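Local coordinates for protein PrgZ (Enterococcus faecalis, PDB 4FAJ) that serves as a membrane-anchored extracellular receptor that binds a peptide pheromone, and is built like the peptide-binding proteins of bacterial transport systems, at residues 236-242 with 253-258; 343-348 with 387-391; 163-167 with 193-199; 323-327 with 460-464. All coordinates share one frame; numbering follows the deposited sequence.

In the fold
The four contacts illustrate how a large solute-binding protein of family 5 brings separate parts of its chain together over short and long sequence distances. Contact 3 closes before contact 1 opens, with centres about 34 Å apart. Contacts 2 and 4 lie across the chain's centre from contact 1, their centres about 45 Å and 38 Å from it. Contact 2 is nested inside the long loop that contact 4 closes; their nearest atoms are about 6 Å apart. In contact 1 the side chain of Ala-238 is about 10 Å from a bound zinc ion and about 7 Å from that of Asp-263, which binds zinc together with Asp-266; the other contacts are away from the metal sites.

Contact 1 (236-242 with 253-258); sequences NGAFNLT and WTISKN
The Phe-239 ring presents its edge to the backbone of 253-258, with the carbonyl carbon of Ser-256 in its plane and Lys-257 N close by, while Ile-255 CD1 comes obliquely to within 3.8 Å of Phe-239 CG. The side chains of Asn-240 and Asn-258 cross at about a right angle, though their amide planes are only 39° apart; Asn-240 OD1 lies 3.3 Å from Asn-258 CG. These residues belong to a beta hairpin, strands 239-243 and 252-257, at the margin of a mixed sheet. Asn-240 and Ser-256 form its antiparallel hydrogen-bonded pair: Asn-240 N gives to Ser-256 O at 2.6 Å, and Ser-256 N returns a bond to Asn-240 O. Phe-239/Lys-257 and Leu-241/Ile-255 are the non-hydrogen-bonded pairs on either side. Leu-241 and Ile-255 share a face, where CD1 of the leucine meets CG2 of the isoleucine at 4.0 Å. Helix 81-90 packs against Ile-255 through Leu-86 and Val-90.

Beyond the strand, Asn-258 fastens the segment 236-238 that leads into the hairpin. Its backbone N binds Ala-238 O at 3.0 Å. A chi1 of 176° swings its side chain back to where ND2 donates to Gly-237 O at 2.9 Å, while OD1 is taken by Glu-260 N. Water extends this network: one molecule joins Asn-240 ND2 to Asn-258 OD1, another links the same ND2 to Lys-257 O, and a third bridges Ala-238 O and Asn-258 O. At the far end, the hydroxyls of Thr-242 and Ser-256 are hydrogen-bonded, OG1 to OG, at 2.9 Å.

Contact 2 (343-348 with 387-391); sequences NYAIDR and VEFNK
Tyr-344 O, near the end of helix 336-345, receives the backbone N of Asn-390 at 2.9 Å, in the carbonyl plane and on a lone pair, with an N-H...O angle of 167°. The same oxygen meets the CA of Phe-389 in a CA-H...O contact and lies 3.2 Å from CD1 of that ring. The CG of Phe-389 stands anti to the backbone N (chi1 -176°), which lays the ring across the chain as it leaves the helix. Asp-347 CB sits over the ring centre at 3.7 Å, a CH-pi contact almost exactly on the normal, and the carboxylate stacks on the ring with the planes 5° apart. Lys-391 N lies over the opposite face, toward the rim. At the Tyr-344 ring, Glu-388 O is at the edge, 3.5 Å from Tyr-344 CD1, and Asn-343 ND2 is over one face.

Two helix junctions meet here: the passage from helix 336-345 to helix 348-356, and the entry to helix 391-402. Asp-347 and Asn-390 are both N-caps; OD1 of the asparagine takes Gln-393 N, and Asp-347 OD2 also bonds Ser-350 OG.

At the other end, Arg-348 is covered on one guanidinium face by Val-387 CG2, 3.6 Å above the plane, and on the opposite face by Ile-346 CB. Its NE is bound to Pro-529 O, and NH2 makes a weak bond to Asn-343 OD1, an oxygen that also touches Val-387 CG1. Water joins Asn-343 ND2 to Glu-388 N, and a second accepts from Phe-389 N at 2.9 Å and, weakly, from Arg-348 N.

Contact 3 (163-167 with 193-199); sequences SAIKN and IELVEPT
Lys-166 NZ and Glu-194 OE2 form a salt bridge at 2.7 Å, in which the oxygen uses its anti lone pair, the one facing away from OE1. The lysine chain, bent at chi2 and chi3, curls over so that CE also lies against Glu-194 CG. The other carboxylate oxygen, OE1, has a weak bond to Asn-116 ND2. Next to this pair the backbones are joined by a single beta bridge, Ile-165 with Leu-195, where strand 190-194 of an antiparallel sheet runs out and meets the loop before helix 168-172. Two straight bonds flank it: Lys-166 N to Glu-194 O and Val-196 N to Ala-164 O, both at 2.9 Å. Ala-164 O is gripped further by a water, which itself accepts from Glu-197 N.

On the buried side, Ile-165 CG1 packs at 4.1 Å against both Ile-193 CG2 and Leu-195 CD2, and Phe-202 of helix 202-205 touches all three residues. Toward the surface, Val-196 rests on the loop backbone: its chi1 of 172° sends CG1 away from the backbone N and leaves CG2 to meet Lys-166 CA at 3.7 Å.

Contact 4 (323-327 with 460-464); sequences EMNQT and KDFTL
An Asx turn at the end of strand 311-324 is the centre of this contact, working through both ends of a single amide. Asn-325 OD1 accepts from Thr-327 N at 3.1 Å, the bond that defines the turn, and from Thr-327 OG1 at 2.7 Å, the latter in the carbonyl plane on a lone pair. Held by this pair of donors, the amide turns its nitrogen toward the other segment: ND2 gives to Phe-462 O at 2.9 Å, with the acceptor close to the amide plane. A chi1 of -171° lets the side chain reach toward 460-464, while the backbone N of Asn-325 bonds Thr-463 O at 2.9 Å. Asparagine thereby ties backbone and side chain to consecutive carbonyls. Its CB lies over one face of the Phe-462 ring, toward the rim, and Glu-323 O is at the ring's edge.

One residue back, Met-324 and Leu-464 form an antiparallel non-hydrogen-bonded pair, their side chains side by side, Met-324 CG 3.5 Å from Leu-464 CD2. At the outer end, Thr-327 CG2 meets Lys-460 CD at 3.7 Å; Lys-460 closes helix 450-459 in a Schellman motif.

The contact lies at one end of the antiparallel pairing of strands 311-324 and 464-470, where the first ends and the second begins. Strand 412-418 lies against Phe-462 and Leu-464, and Leu-333 of helix 331-334 covers Met-324 and Leu-464.

Contact 1 (236-242 with 253-258)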
# COMPACT_ATOMS: atom_id res chain seq x y z
N ASN A 236 -13.13 6.74 -15.16
CA ASN A 236 -12.74 7.94 -15.91
C ASN A 236 -11.30 7.97 -16.39
O ASN A 236 -10.77 9.06 -16.69
CB ASN A 236 -12.97 9.17 -15.03
CG ASN A 236 -12.08 9.17 -13.79
OD1 ASN A 236 -11.66 8.11 -13.32
ND2 ASN A 236 -11.79 10.36 -13.26
N GLY A 237 -10.65 6.81 -16.47
CA GLY A 237 -9.22 6.74 -16.73
C GLY A 237 -8.82 6.37 -18.14
O GLY A 237 -9.65 6.36 -19.05
N ALA A 238 -7.54 6.08 -18.31
CA ALA A 238 -6.97 5.75 -19.61
C ALA A 238 -7.61 4.51 -20.22
O ALA A 238 -7.73 4.40 -21.45
CB ALA A 238 -5.46 5.55 -19.47
N PHE A 239 -8.01 3.58 -19.36
CA PHE A 239 -8.64 2.34 -19.78
C PHE A 239 -9.97 2.15 -19.07
O PHE A 239 -10.21 2.75 -18.03
CB PHE A 239 -7.71 1.17 -19.48
CG PHE A 239 -6.36 1.32 -20.10
CD1 PHE A 239 -6.13 0.89 -21.40
CD2 PHE A 239 -5.32 1.92 -19.39
CE1 PHE A 239 -4.88 1.04 -21.99
CE2 PHE A 239 -4.08 2.07 -19.97
CZ PHE A 239 -3.86 1.64 -21.28
N ASN A 240 -10.85 1.35 -19.67
CA ASN A 240 -12.09 0.91 -19.05
C ASN A 240 -11.90 -0.52 -18.55
O ASN A 240 -11.14 -1.28 -19.14
CB ASN A 240 -13.24 0.89 -20.06
CG ASN A 240 -13.71 2.27 -20.47
OD1 ASN A 240 -13.60 3.22 -19.71
ND2 ASN A 240 -14.27 2.36 -21.68
N LEU A 241 -12.59 -0.90 -17.49
CA LEU A 241 -12.56 -2.31 -17.05
C LEU A 241 -13.62 -3.04 -17.85
O LEU A 241 -14.81 -2.79 -17.67
CB LEU A 241 -12.82 -2.42 -15.55
CG LEU A 241 -12.84 -3.85 -14.98
CD1 LEU A 241 -11.47 -4.51 -15.08
CD2 LEU A 241 -13.32 -3.84 -13.52
N THR A 242 -13.18 -3.92 -18.76
CA THR A 242 -14.11 -4.58 -19.69
C THR A 242 -14.39 -6.06 -19.36
O THR A 242 -15.37 -6.62 -19.86
CB THR A 242 -13.63 -4.44 -21.17
OG1 THR A 242 -12.26 -4.82 -21.28
CG2 THR A 242 -13.78 -2.99 -21.64
N TRP A 253 -8.37 -10.64 -15.51
CA TRP A 253 -9.19 -9.52 -15.93
C TRP A 253 -8.58 -8.79 -17.12
O TRP A 253 -7.38 -8.97 -17.43
CB TRP A 253 -9.51 -8.56 -14.77
CG TRP A 253 -8.32 -8.02 -14.07
CD1 TRP A 253 -7.70 -6.83 -14.31
CD2 TRP A 253 -7.62 -8.62 -12.98
NE1 TRP A 253 -6.65 -6.66 -13.45
CE2 TRP A 253 -6.57 -7.75 -12.63
CE3 TRP A 253 -7.77 -9.82 -12.27
CZ2 TRP A 253 -5.68 -8.03 -11.59
CZ3 TRP A 253 -6.88 -10.11 -11.26
CH2 TRP A 253 -5.85 -9.21 -10.92
N THR A 254 -9.40 -8.00 -17.79
CA THR A 254 -8.97 -7.24 -18.98
C THR A 254 -9.44 -5.79 -18.89
O THR A 254 -10.57 -5.51 -18.47
CB THR A 254 -9.55 -7.87 -20.29
OG1 THR A 254 -9.06 -9.21 -20.46
CG2 THR A 254 -9.16 -7.02 -21.51
N ILE A 255 -8.55 -4.86 -19.27
CA ILE A 255 -8.91 -3.46 -19.42
C ILE A 255 -8.68 -3.06 -20.87
O ILE A 255 -7.82 -3.62 -21.54
CB ILE A 255 -8.12 -2.52 -18.44
CG1 ILE A 255 -6.64 -2.44 -18.84
CG2 ILE A 255 -8.29 -3.02 -17.00
CD1 ILE A 255 -5.72 -1.65 -17.84
N SER A 256 -9.47 -2.10 -21.35
CA SER A 256 -9.45 -1.71 -22.76
C SER A 256 -9.43 -0.19 -22.87
O SER A 256 -9.99 0.50 -22.01
CB SER A 256 -10.68 -2.27 -23.47
OG SER A 256 -10.70 -3.69 -23.40
N LYS A 257 -8.83 0.33 -23.93
CA LYS A 257 -8.72 1.77 -24.09
C LYS A 257 -10.07 2.48 -23.96
O LYS A 257 -11.04 2.09 -24.60
CB LYS A 257 -8.08 2.14 -25.43
CG LYS A 257 -7.93 3.65 -25.61
CD LYS A 257 -7.16 4.01 -26.88
CE LYS A 257 -7.39 5.47 -27.26
NZ LYS A 257 -6.31 6.02 -28.13
N ASN A 258 -10.11 3.51 -23.12
CA ASN A 258 -11.28 4.36 -22.91
C ASN A 258 -11.26 5.54 -23.89
O ASN A 258 -10.53 6.51 -23.69
CB ASN A 258 -11.27 4.90 -21.47
CG ASN A 258 -12.40 5.87 -21.19
OD1 ASN A 258 -13.31 6.06 -22.00
ND2 ASN A 258 -12.36 6.47 -20.01
O HOH W 1 -7.66 6.32 -23.55
O HOH W 2 -15.85 5.09 -22.45
O HOH W 3 -13.17 0.55 -23.55

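Contact 2 (343-348 with 387-391)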
# COMPACT_ATOMS: atom_id res chain seq x y z
N ASN A 343 11.85 -10.20 17.55
CA ASN A 343 12.66 -9.28 16.76
C ASN A 343 14.12 -9.74 16.63
O ASN A 343 14.65 -9.82 15.53
CB ASN A 343 12.64 -7.87 17.34
CG ASN A 343 13.58 -6.94 16.62
OD1 ASN A 343 13.41 -6.67 15.43
ND2 ASN A 343 14.60 -6.47 17.33
N TYR A 344 14.76 -10.04 17.75
CA TYR A 344 16.18 -10.43 17.72
C TYR A 344 16.43 -11.78 17.05
O TYR A 344 17.54 -12.05 16.58
CB TYR A 344 16.78 -10.41 19.13
CG TYR A 344 17.11 -9.02 19.62
CD1 TYR A 344 18.09 -8.26 18.99
CD2 TYR A 344 16.44 -8.47 20.70
CE1 TYR A 344 18.41 -7.00 19.44
CE2 TYR A 344 16.75 -7.20 21.16
CZ TYR A 344 17.72 -6.46 20.52
OH TYR A 344 18.02 -5.19 20.97
N ALA A 345 15.40 -12.63 17.00
CA ALA A 345 15.53 -13.96 16.43
C ALA A 345 15.53 -14.00 14.90
O ALA A 345 15.93 -15.01 14.32
CB ALA A 345 14.44 -14.88 16.97
N ILE A 346 15.09 -12.92 14.24
CA ILE A 346 14.98 -12.94 12.77
C ILE A 346 16.31 -12.62 12.08
O ILE A 346 16.83 -11.50 12.18
CB ILE A 346 13.89 -11.98 12.23
CG1 ILE A 346 12.53 -12.23 12.91
CG2 ILE A 346 13.74 -12.15 10.72
CD1 ILE A 346 12.16 -13.64 13.01
N ASP A 347 16.86 -13.62 11.39
CA ASP A 347 18.06 -13.46 10.60
C ASP A 347 17.66 -12.90 9.23
O ASP A 347 17.45 -13.64 8.27
CB ASP A 347 18.81 -14.78 10.46
CG ASP A 347 20.17 -14.63 9.78
OD1 ASP A 347 20.48 -13.55 9.24
OD2 ASP A 347 20.91 -15.63 9.77
N ARG A 348 17.58 -11.57 9.18
CA ARG A 348 17.10 -10.87 7.98
C ARG A 348 18.03 -11.06 6.78
O ARG A 348 17.55 -11.21 5.65
CB ARG A 348 16.92 -9.38 8.28
CG ARG A 348 15.86 -9.10 9.32
CD ARG A 348 15.88 -7.64 9.79
NE ARG A 348 14.83 -7.39 10.77
CZ ARG A 348 14.87 -7.77 12.05
NH1 ARG A 348 15.92 -8.43 12.54
NH2 ARG A 348 13.85 -7.49 12.84
N VAL A 387 17.25 -2.28 13.98
CA VAL A 387 16.98 -3.68 14.26
C VAL A 387 18.08 -4.52 13.65
O VAL A 387 18.62 -4.16 12.60
CB VAL A 387 15.60 -4.14 13.72
CG1 VAL A 387 14.47 -3.41 14.44
CG2 VAL A 387 15.48 -3.94 12.21
N GLU A 388 18.43 -5.61 14.32
CA GLU A 388 19.44 -6.53 13.80
C GLU A 388 19.39 -7.86 14.53
O GLU A 388 19.28 -7.90 15.76
CB GLU A 388 20.85 -5.95 13.95
CG GLU A 388 21.92 -6.74 13.21
CD GLU A 388 23.29 -6.09 13.27
OE1 GLU A 388 23.68 -5.62 14.36
OE2 GLU A 388 23.98 -6.05 12.23
N PHE A 389 19.48 -8.94 13.75
CA PHE A 389 19.64 -10.30 14.25
C PHE A 389 20.68 -10.40 15.37
O PHE A 389 21.81 -9.95 15.22
CB PHE A 389 20.06 -11.22 13.09
CG PHE A 389 20.17 -12.68 13.46
CD1 PHE A 389 19.13 -13.34 14.07
CD2 PHE A 389 21.32 -13.40 13.12
CE1 PHE A 389 19.24 -14.71 14.39
CE2 PHE A 389 21.43 -14.74 13.42
CZ PHE A 389 20.39 -15.40 14.06
N ASN A 390 20.27 -11.00 16.49
CA ASN A 390 21.17 -11.32 17.58
C ASN A 390 20.58 -12.51 18.34
O ASN A 390 19.82 -12.34 19.28
CB ASN A 390 21.39 -10.10 18.49
CG ASN A 390 22.55 -10.29 19.46
OD1 ASN A 390 22.74 -11.37 20.02
ND2 ASN A 390 23.32 -9.22 19.67
N LYS A 391 20.95 -13.71 17.89
CA LYS A 391 20.43 -14.99 18.42
C LYS A 391 20.55 -15.09 19.95
O LYS A 391 19.60 -15.47 20.62
CB LYS A 391 21.16 -16.15 17.73
CG LYS A 391 20.79 -17.54 18.22
CD LYS A 391 20.09 -18.35 17.17
CE LYS A 391 19.50 -19.63 17.76
NZ LYS A 391 20.54 -20.61 18.10
O HOH W 4 17.15 -5.78 16.83
O HOH W 5 19.12 -8.98 10.83

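Contact 3 (163-167 with 193-199)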
# COMPACT_ATOMS: atom_id res chain seq x y z
N SER A 163 -6.93 13.41 7.13
CA SER A 163 -6.79 14.06 8.44
C SER A 163 -6.26 15.48 8.37
O SER A 163 -6.57 16.29 9.25
CB SER A 163 -5.88 13.24 9.36
OG SER A 163 -6.43 11.95 9.54
N ALA A 164 -5.49 15.79 7.34
CA ALA A 164 -4.97 17.15 7.13
C ALA A 164 -6.05 18.21 6.88
O ALA A 164 -5.84 19.39 7.16
CB ALA A 164 -3.97 17.15 5.97
N ILE A 165 -7.21 17.80 6.37
CA ILE A 165 -8.26 18.73 5.98
C ILE A 165 -9.05 19.18 7.20
O ILE A 165 -9.39 18.36 8.05
CB ILE A 165 -9.22 18.08 4.94
CG1 ILE A 165 -8.45 17.73 3.67
CG2 ILE A 165 -10.40 19.01 4.61
CD1 ILE A 165 -9.27 16.94 2.64
N LYS A 166 -9.35 20.47 7.26
CA LYS A 166 -10.11 21.03 8.39
C LYS A 166 -11.42 20.27 8.61
O LYS A 166 -12.14 19.94 7.65
CB LYS A 166 -10.38 22.51 8.20
CG LYS A 166 -10.74 23.24 9.50
CD LYS A 166 -11.75 24.37 9.29
CE LYS A 166 -11.24 25.43 8.33
NZ LYS A 166 -12.06 26.68 8.34
N ASN A 167 -11.69 19.98 9.88
CA ASN A 167 -12.88 19.26 10.34
C ASN A 167 -12.87 17.75 10.12
O ASN A 167 -13.75 17.06 10.62
CB ASN A 167 -14.18 19.88 9.79
CG ASN A 167 -14.41 21.28 10.31
OD1 ASN A 167 -14.05 21.59 11.44
ND2 ASN A 167 -15.02 22.13 9.49
N ILE A 193 -10.03 23.98 -0.87
CA ILE A 193 -9.80 23.09 0.28
C ILE A 193 -9.06 23.87 1.35
O ILE A 193 -8.07 24.56 1.03
CB ILE A 193 -8.91 21.89 -0.10
CG1 ILE A 193 -9.53 21.09 -1.25
CG2 ILE A 193 -8.66 20.98 1.11
CD1 ILE A 193 -8.47 20.46 -2.12
N GLU A 194 -9.51 23.76 2.60
CA GLU A 194 -8.77 24.32 3.73
C GLU A 194 -8.17 23.24 4.64
O GLU A 194 -8.86 22.34 5.10
CB GLU A 194 -9.63 25.27 4.57
CG GLU A 194 -8.85 25.83 5.74
CD GLU A 194 -9.14 27.26 6.02
OE1 GLU A 194 -8.32 28.11 5.60
OE2 GLU A 194 -10.20 27.55 6.64
N LEU A 195 -6.87 23.37 4.88
CA LEU A 195 -6.13 22.47 5.75
C LEU A 195 -6.01 23.03 7.17
O LEU A 195 -6.10 24.24 7.41
CB LEU A 195 -4.74 22.23 5.18
CG LEU A 195 -4.64 21.79 3.72
CD1 LEU A 195 -3.17 21.58 3.36
CD2 LEU A 195 -5.44 20.52 3.46
N VAL A 196 -5.78 22.13 8.12
CA VAL A 196 -5.59 22.53 9.51
C VAL A 196 -4.29 23.32 9.65
O VAL A 196 -4.25 24.33 10.34
CB VAL A 196 -5.62 21.32 10.45
CG1 VAL A 196 -5.22 21.72 11.88
CG2 VAL A 196 -7.01 20.69 10.44
N GLU A 197 -3.25 22.87 8.97
CA GLU A 197 -1.95 23.55 9.00
C GLU A 197 -1.25 23.33 7.66
O GLU A 197 -1.69 22.48 6.87
CB GLU A 197 -1.10 22.96 10.13
CG GLU A 197 -0.86 21.46 9.99
CD GLU A 197 0.03 20.89 11.09
OE1 GLU A 197 0.03 21.43 12.22
OE2 GLU A 197 0.73 19.89 10.81
N PRO A 198 -0.15 24.06 7.39
CA PRO A 198 0.57 23.84 6.14
C PRO A 198 1.08 22.41 6.07
O PRO A 198 1.63 21.89 7.04
CB PRO A 198 1.73 24.84 6.22
CG PRO A 198 1.26 25.89 7.13
CD PRO A 198 0.38 25.22 8.14
N THR A 199 0.85 21.78 4.93
CA THR A 199 1.13 20.37 4.76
C THR A 199 1.84 20.18 3.42
O THR A 199 1.20 20.10 2.38
CB THR A 199 -0.18 19.54 4.82
OG1 THR A 199 -0.96 19.90 5.98
CG2 THR A 199 0.13 18.07 4.85
O HOH W 6 -3.20 20.00 7.96

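Contact 4 (323-327 with 460-464)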
# COMPACT_ATOMS: atom_id res chain seq x y z
N GLU A 323 3.31 -8.26 12.01
CA GLU A 323 2.40 -7.55 12.87
C GLU A 323 2.00 -8.48 14.00
O GLU A 323 1.91 -9.69 13.81
CB GLU A 323 1.17 -7.07 12.10
CG GLU A 323 1.47 -5.96 11.13
CD GLU A 323 0.22 -5.23 10.66
OE1 GLU A 323 -0.32 -4.41 11.44
OE2 GLU A 323 -0.21 -5.47 9.51
N MET A 324 1.78 -7.90 15.17
CA MET A 324 1.57 -8.67 16.39
C MET A 324 0.32 -8.17 17.11
O MET A 324 0.21 -6.97 17.40
CB MET A 324 2.77 -8.51 17.31
CG MET A 324 4.02 -9.25 16.84
SD MET A 324 5.52 -8.79 17.76
CE MET A 324 5.65 -7.06 17.38
N ASN A 325 -0.60 -9.08 17.41
CA ASN A 325 -1.83 -8.75 18.14
C ASN A 325 -1.55 -8.45 19.61
O ASN A 325 -1.31 -9.36 20.41
CB ASN A 325 -2.84 -9.90 18.02
CG ASN A 325 -4.22 -9.54 18.56
OD1 ASN A 325 -4.35 -8.70 19.46
ND2 ASN A 325 -5.25 -10.18 18.01
N GLN A 326 -1.60 -7.17 19.95
CA GLN A 326 -1.27 -6.67 21.29
C GLN A 326 -2.50 -6.07 21.98
O GLN A 326 -2.37 -5.18 22.82
CB GLN A 326 -0.16 -5.60 21.18
CG GLN A 326 1.15 -6.10 20.55
CD GLN A 326 1.95 -5.00 19.88
OE1 GLN A 326 2.57 -4.15 20.55
NE2 GLN A 326 1.95 -4.99 18.54
N THR A 327 -3.69 -6.55 21.65
CA THR A 327 -4.92 -6.06 22.28
C THR A 327 -5.10 -6.55 23.72
O THR A 327 -5.85 -5.95 24.50
CB THR A 327 -6.16 -6.46 21.45
OG1 THR A 327 -6.15 -7.88 21.25
CG2 THR A 327 -6.13 -5.76 20.11
N LYS A 460 -8.90 -8.12 13.51
CA LYS A 460 -7.84 -8.54 14.45
C LYS A 460 -7.94 -10.02 14.84
O LYS A 460 -7.58 -10.42 15.95
CB LYS A 460 -7.79 -7.63 15.69
CG LYS A 460 -7.61 -6.15 15.37
CD LYS A 460 -7.38 -5.33 16.64
CE LYS A 460 -6.95 -3.89 16.33
NZ LYS A 460 -7.99 -3.13 15.59
N ASP A 461 -8.40 -10.82 13.90
CA ASP A 461 -8.55 -12.26 14.08
C ASP A 461 -7.23 -12.92 13.67
O ASP A 461 -7.16 -13.68 12.70
CB ASP A 461 -9.73 -12.78 13.25
CG ASP A 461 -10.05 -14.25 13.50
OD1 ASP A 461 -9.51 -14.84 14.46
OD2 ASP A 461 -10.86 -14.81 12.74
N PHE A 462 -6.19 -12.61 14.42
CA PHE A 462 -4.86 -13.14 14.17
C PHE A 462 -3.98 -13.01 15.40
O PHE A 462 -4.32 -12.32 16.36
CB PHE A 462 -4.22 -12.45 12.97
CG PHE A 462 -3.71 -11.07 13.26
CD1 PHE A 462 -4.57 -9.98 13.21
CD2 PHE A 462 -2.38 -10.85 13.57
CE1 PHE A 462 -4.09 -8.70 13.48
CE2 PHE A 462 -1.91 -9.58 13.84
CZ PHE A 462 -2.76 -8.50 13.79
N THR A 463 -2.85 -13.69 15.35
CA THR A 463 -1.84 -13.61 16.38
C THR A 463 -0.61 -12.89 15.80
O THR A 463 -0.35 -11.74 16.16
CB THR A 463 -1.52 -15.01 16.89
OG1 THR A 463 -2.71 -15.55 17.48
CG2 THR A 463 -0.40 -14.99 17.92
N LEU A 464 0.09 -13.56 14.89
CA LEU A 464 1.12 -12.93 14.07
C LEU A 464 0.63 -12.86 12.63
O LEU A 464 -0.11 -13.73 12.15
CB LEU A 464 2.43 -13.73 14.07
CG LEU A 464 3.21 -13.94 15.36
CD1 LEU A 464 4.27 -15.00 15.10
CD2 LEU A 464 3.83 -12.63 15.82